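Local coordinates for protein catechol 1,2-dioxygenase (Burkholderia ambifaria, PDB 5VXT) that probably cleaves the aromatic ring of catechol between its two hydroxyl-bearing carbons, using a bound ferric ion and molecular oxygen, at residues T252-W264 with Y269-A281. Sequence-based numbering, arbitrary orientation. Where two conformers were deposited one is given.
With EDO (1,2-ethanediol), chain M.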
loop_
_atom_site.group_PDB
_atom_site.type_symbol
_atom_site.label_atom_id
_atom_site.label_comp_id
_atom_site.label_asym_id
_atom_site.label_seq_id
_atom_site.Cartn_x
_atom_site.Cartn_y
_atom_site.Cartn_z
ATOM N N THR B 252 12.738 23.297 -2.849
ATOM C CA THR B 252 11.496 22.791 -3.406
ATOM C C THR B 252 10.385 23.673 -2.870
ATOM O O THR B 252 10.249 23.818 -1.652
ATOM C CB THR B 252 11.236 21.340 -2.999
ATOM O OG1 THR B 252 12.334 20.514 -3.416
ATOM C CG2 THR B 252 9.928 20.851 -3.623
ATOM N N THR B 253 9.607 24.271 -3.762
ATOM C CA THR B 253 8.583 25.202 -3.307
ATOM C C THR B 253 7.526 25.341 -4.392
ATOM O O THR B 253 7.545 24.630 -5.403
ATOM C CB THR B 253 9.202 26.555 -2.939
ATOM O OG1 THR B 253 8.221 27.352 -2.274
ATOM C CG2 THR B 253 9.675 27.272 -4.186
ATOM N N GLN B 254 6.589 26.262 -4.156
ATOM C CA GLN B 254 5.448 26.510 -5.030
ATOM C C GLN B 254 4.959 27.921 -4.755
ATOM O O GLN B 254 5.330 28.533 -3.756
ATOM C CB GLN B 254 4.280 25.540 -4.778
ATOM C CG GLN B 254 4.525 24.046 -4.918
ATOM C CD GLN B 254 3.250 23.264 -4.623
ATOM O OE1 GLN B 254 2.148 23.745 -4.886
ATOM N NE2 GLN B 254 3.392 22.072 -4.057
ATOM N N PHE B 255 4.082 28.414 -5.623
ATOM C CA PHE B 255 3.213 29.501 -5.205
ATOM C C PHE B 255 1.816 29.231 -5.748
ATOM O O PHE B 255 1.637 28.506 -6.732
ATOM C CB PHE B 255 3.732 30.921 -5.575
ATOM C CG PHE B 255 3.866 31.205 -7.045
ATOM C CD1 PHE B 255 2.762 31.232 -7.884
ATOM C CD2 PHE B 255 5.104 31.544 -7.570
ATOM C CE1 PHE B 255 2.900 31.530 -9.222
ATOM C CE2 PHE B 255 5.247 31.852 -8.903
ATOM C CZ PHE B 255 4.143 31.844 -9.734
ATOM N N ASN B 256 0.828 29.769 -5.047
ATOM C CA ASN B 256 -0.571 29.655 -5.416
ATOM C C ASN B 256 -0.982 30.895 -6.196
ATOM O O ASN B 256 -0.467 31.995 -5.959
ATOM C CB ASN B 256 -1.453 29.513 -4.177
ATOM C CG ASN B 256 -1.524 28.077 -3.656
ATOM O OD1 ASN B 256 -1.388 27.116 -4.410
ATOM N ND2 ASN B 256 -1.762 27.935 -2.360
ATOM N N ILE B 257 -1.909 30.710 -7.137
ATOM C CA ILE B 257 -2.471 31.847 -7.863
ATOM C C ILE B 257 -3.358 32.653 -6.926
ATOM O O ILE B 257 -4.275 32.113 -6.291
ATOM C CB ILE B 257 -3.258 31.378 -9.094
ATOM C CG1 ILE B 257 -2.347 30.616 -10.056
ATOM C CG2 ILE B 257 -3.953 32.581 -9.778
ATOM C CD1 ILE B 257 -1.124 31.406 -10.478
ATOM N N GLU B 258 -3.092 33.954 -6.839
ATOM C CA GLU B 258 -3.834 34.821 -5.938
ATOM C C GLU B 258 -5.333 34.727 -6.206
ATOM O O GLU B 258 -5.776 34.748 -7.358
ATOM C CB GLU B 258 -3.345 36.258 -6.110
ATOM C CG GLU B 258 -4.345 37.329 -5.763
ATOM C CD GLU B 258 -3.731 38.722 -5.780
ATOM O OE1 GLU B 258 -3.754 39.391 -4.725
ATOM O OE2 GLU B 258 -3.222 39.149 -6.843
ATOM N N GLY B 259 -6.113 34.583 -5.135
ATOM C CA GLY B 259 -7.554 34.657 -5.234
ATOM C C GLY B 259 -8.268 33.348 -5.476
ATOM O O GLY B 259 -9.503 33.342 -5.538
ATOM N N ASP B 260 -7.548 32.243 -5.616
ATOM C CA ASP B 260 -8.206 30.956 -5.815
ATOM C C ASP B 260 -9.007 30.596 -4.567
ATOM O O ASP B 260 -8.466 30.636 -3.457
ATOM C CB ASP B 260 -7.167 29.878 -6.125
ATOM C CG ASP B 260 -7.790 28.599 -6.649
ATOM O OD1 ASP B 260 -8.579 27.969 -5.905
ATOM O OD2 ASP B 260 -7.501 28.234 -7.810
ATOM N N PRO B 261 -10.291 30.247 -4.696
ATOM C CA PRO B 261 -11.098 29.979 -3.493
ATOM C C PRO B 261 -10.652 28.747 -2.718
ATOM O O PRO B 261 -11.074 28.575 -1.569
ATOM C CB PRO B 261 -12.516 29.810 -4.050
ATOM C CG PRO B 261 -12.323 29.407 -5.467
ATOM C CD PRO B 261 -11.064 30.079 -5.937
ATOM N N LEU B 262 -9.803 27.904 -3.290
ATOM C CA LEU B 262 -9.308 26.720 -2.606
ATOM C C LEU B 262 -7.967 26.949 -1.922
ATOM O O LEU B 262 -7.383 25.992 -1.404
ATOM C CB LEU B 262 -9.191 25.555 -3.588
ATOM C CG LEU B 262 -10.492 24.919 -4.066
ATOM C CD1 LEU B 262 -10.183 23.826 -5.075
ATOM C CD2 LEU B 262 -11.282 24.358 -2.889
ATOM N N ILE B 263 -7.470 28.192 -1.902
ATOM C CA ILE B 263 -6.130 28.435 -1.374
ATOM C C ILE B 263 -6.018 27.983 0.074
ATOM O O ILE B 263 -5.024 27.367 0.467
ATOM C CB ILE B 263 -5.743 29.917 -1.543
ATOM C CG1 ILE B 263 -5.161 30.139 -2.934
ATOM C CG2 ILE B 263 -4.713 30.337 -0.506
ATOM C CD1 ILE B 263 -4.669 31.538 -3.142
ATOM N N TRP B 264 -7.036 28.250 0.889
ATOM C CA TRP B 264 -7.012 27.789 2.270
ATOM C C TRP B 264 -7.855 26.532 2.475
ATOM O O TRP B 264 -8.343 26.290 3.584
ATOM C CB TRP B 264 -7.434 28.913 3.214
ATOM C CG TRP B 264 -6.430 30.051 3.211
ATOM C CD1 TRP B 264 -6.654 31.347 2.832
ATOM C CD2 TRP B 264 -5.043 29.972 3.573
ATOM N NE1 TRP B 264 -5.495 32.078 2.951
ATOM C CE2 TRP B 264 -4.493 31.260 3.404
ATOM C CE3 TRP B 264 -4.217 28.942 4.030
ATOM C CZ2 TRP B 264 -3.152 31.543 3.682
ATOM C CZ3 TRP B 264 -2.884 29.224 4.302
ATOM C CH2 TRP B 264 -2.365 30.511 4.124
ATOM N N TYR B 269 -2.617 20.252 1.631
ATOM C CA TYR B 269 -2.164 21.033 2.782
ATOM C C TYR B 269 -0.856 21.782 2.505
ATOM O O TYR B 269 -0.024 21.942 3.398
ATOM C CB TYR B 269 -2.029 20.136 4.015
ATOM C CG TYR B 269 -3.306 19.366 4.314
ATOM C CD1 TYR B 269 -3.437 18.015 4.005
ATOM C CD2 TYR B 269 -4.389 20.016 4.879
ATOM C CE1 TYR B 269 -4.641 17.326 4.284
ATOM C CE2 TYR B 269 -5.557 19.355 5.151
ATOM C CZ TYR B 269 -5.692 18.019 4.847
ATOM O OH TYR B 269 -6.903 17.409 5.144
ATOM N N ALA B 270 -0.687 22.280 1.275
ATOM C CA ALA B 270 0.597 22.815 0.824
ATOM C C ALA B 270 0.664 24.335 0.785
ATOM O O ALA B 270 1.745 24.879 0.519
ATOM C CB ALA B 270 0.934 22.282 -0.575
ATOM N N THR B 271 -0.444 25.029 1.034
ATOM C CA THR B 271 -0.449 26.487 0.941
ATOM C C THR B 271 0.329 27.106 2.097
ATOM O O THR B 271 0.237 26.663 3.245
ATOM C CB THR B 271 -1.890 27.001 0.937
ATOM O OG1 THR B 271 -2.569 26.465 -0.202
ATOM C CG2 THR B 271 -1.941 28.532 0.872
ATOM N N ARG B 272 1.113 28.135 1.787
ATOM C CA ARG B 272 1.822 28.885 2.807
ATOM C C ARG B 272 1.632 30.376 2.556
ATOM O O ARG B 272 1.507 30.812 1.415
ATOM C CB ARG B 272 3.293 28.518 2.834
ATOM C CG ARG B 272 3.512 27.033 3.048
ATOM C CD ARG B 272 4.975 26.733 3.303
ATOM N NE ARG B 272 5.306 27.010 4.691
ATOM C CZ ARG B 272 6.335 26.473 5.330
ATOM N NH1 ARG B 272 7.154 25.637 4.695
ATOM N NH2 ARG B 272 6.536 26.775 6.606
ATOM N N GLU B 273 1.580 31.129 3.659
ATOM C CA GLU B 273 1.240 32.549 3.625
ATOM C C GLU B 273 2.211 33.323 2.748
ATOM O O GLU B 273 1.820 34.255 2.037
ATOM C CB GLU B 273 1.250 33.079 5.057
ATOM C CG GLU B 273 0.828 34.509 5.256
ATOM C CD GLU B 273 1.002 34.944 6.698
ATOM O OE1 GLU B 273 0.800 34.100 7.603
ATOM O OE2 GLU B 273 1.361 36.120 6.929
ATOM N N GLU B 274 3.476 32.932 2.763
ATOM C CA GLU B 274 4.494 33.626 1.990
ATOM C C GLU B 274 4.521 33.205 0.527
ATOM O O GLU B 274 5.305 33.770 -0.244
ATOM C CB GLU B 274 5.876 33.387 2.612
ATOM C CG GLU B 274 5.975 33.761 4.085
ATOM C CD GLU B 274 5.570 32.617 5.011
ATOM O OE1 GLU B 274 5.007 31.613 4.521
ATOM O OE2 GLU B 274 5.817 32.728 6.229
ATOM N N LEU B 275 3.693 32.239 0.130
ATOM C CA LEU B 275 3.714 31.672 -1.213
ATOM C C LEU B 275 2.457 32.031 -2.003
ATOM O O LEU B 275 1.984 31.237 -2.824
ATOM C CB LEU B 275 3.894 30.153 -1.141
ATOM C CG LEU B 275 5.184 29.678 -0.468
ATOM C CD1 LEU B 275 5.292 28.151 -0.458
ATOM C CD2 LEU B 275 6.424 30.285 -1.126
ATOM N N ILE B 276 1.913 33.223 -1.760
ATOM C CA ILE B 276 0.720 33.735 -2.433
ATOM C C ILE B 276 1.048 35.118 -2.982
ATOM O O ILE B 276 0.612 36.127 -2.413
ATOM C CB ILE B 276 -0.485 33.809 -1.482
ATOM C CG1 ILE B 276 -0.650 32.502 -0.696
ATOM C CG2 ILE B 276 -1.754 34.135 -2.259
ATOM C CD1 ILE B 276 -1.788 32.577 0.311
ATOM N N PRO B 277 1.801 35.217 -4.067
ATOM C CA PRO B 277 2.246 36.536 -4.542
ATOM C C PRO B 277 1.164 37.224 -5.352
ATOM O O PRO B 277 0.321 36.564 -5.977
ATOM C CB PRO B 277 3.473 36.210 -5.404
ATOM C CG PRO B 277 3.364 34.751 -5.747
ATOM C CD PRO B 277 2.248 34.123 -4.941
ATOM N N PRO B 278 1.138 38.560 -5.336
ATOM C CA PRO B 278 0.191 39.297 -6.180
ATOM C C PRO B 278 0.399 39.007 -7.657
ATOM O O PRO B 278 1.517 38.766 -8.116
ATOM C CB PRO B 278 0.505 40.760 -5.860
ATOM C CG PRO B 278 1.065 40.724 -4.483
ATOM C CD PRO B 278 1.818 39.431 -4.367
ATOM N N VAL B 279 -0.708 39.024 -8.393
ATOM C CA VAL B 279 -0.713 38.943 -9.851
ATOM C C VAL B 279 -1.092 40.314 -10.404
ATOM O O VAL B 279 -2.006 40.967 -9.885
ATOM C CB VAL B 279 -1.687 37.855 -10.348
ATOM C CG1 VAL B 279 -1.558 37.663 -11.851
ATOM C CG2 VAL B 279 -1.456 36.530 -9.601
ATOM N N THR B 280 -0.388 40.748 -11.454
ATOM C CA THR B 280 -0.581 42.050 -12.089
ATOM C C THR B 280 -1.052 41.877 -13.529
ATOM O O THR B 280 -0.572 40.991 -14.240
ATOM C CB THR B 280 0.729 42.878 -12.077
ATOM O OG1 THR B 280 0.981 43.388 -10.764
ATOM C CG2 THR B 280 0.654 44.040 -13.036
ATOM N N ALA B 281 -1.991 42.728 -13.959
ATOM C CA ALA B 281 -2.348 42.844 -15.371
ATOM C C ALA B 281 -1.384 43.774 -16.096
ATOM O O ALA B 281 -1.062 44.858 -15.601
ATOM C CB ALA B 281 -3.770 43.381 -15.526
HETATM C C1 EDO M . -4.699 24.964 3.739
HETATM O O1 EDO M . -4.538 24.773 2.333
HETATM C C2 EDO M . -3.505 24.321 4.426
HETATM O O2 EDO M . -2.349 24.570 3.618
HETATM O O HOH W 1 -0.327 34.376 -7.322
#
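Phe255 and Leu275 bring the two backbones to 4.6 Å between their CA atoms, and one nearly straight bond ties them, from Asn256 N to Leu275 O at 2.9 Å. A water bridges the next step, donating to Asn256 O and Pro277 O and accepting from Glu258 N. Thr271 OG1 has two partners: it donates to Ile263 O at 2.7 Å, in the carbonyl plane, and accepts a weak, bent bond from Asn256 ND2 (129°). The same rotamer (chi1 -61°) puts CG2 of Thr271 anti to the backbone N and over one face of the Trp264 ring, 3.9 Å from the centroid of the six-membered ring. Ile263 CG2 lies over the same face, also toward the rim, and touches Ile276 CD1, which reaches the indole obliquely at CZ2. On the inner side, Pro277 CG lies over a face of Phe255, and both methyls of Leu275 press against Gln254 O from the same side; that oxygen is buried with no polar partner. Glu258 stretches out extended so that OE2 takes the N-H of Val279 at 3.0 Å, from above the carboxylate plane. A 1,2-ethanediol, probably from the crystallisation liquor, donates to Ile263 O as well. Strand 251-256 edges one sheet of the dioxygenase beta-sandwich, beside strand 238-244 with its iron ligands His238 and His240; Gln254, bonded to Ile119 O and Arg235, lies close to the catechol. Phe255 packs inward on Phe241 and Phe300, and the chain from Leu275 onward crosses to strand 280-282, at the edge of the other sheet beside strand 295-303.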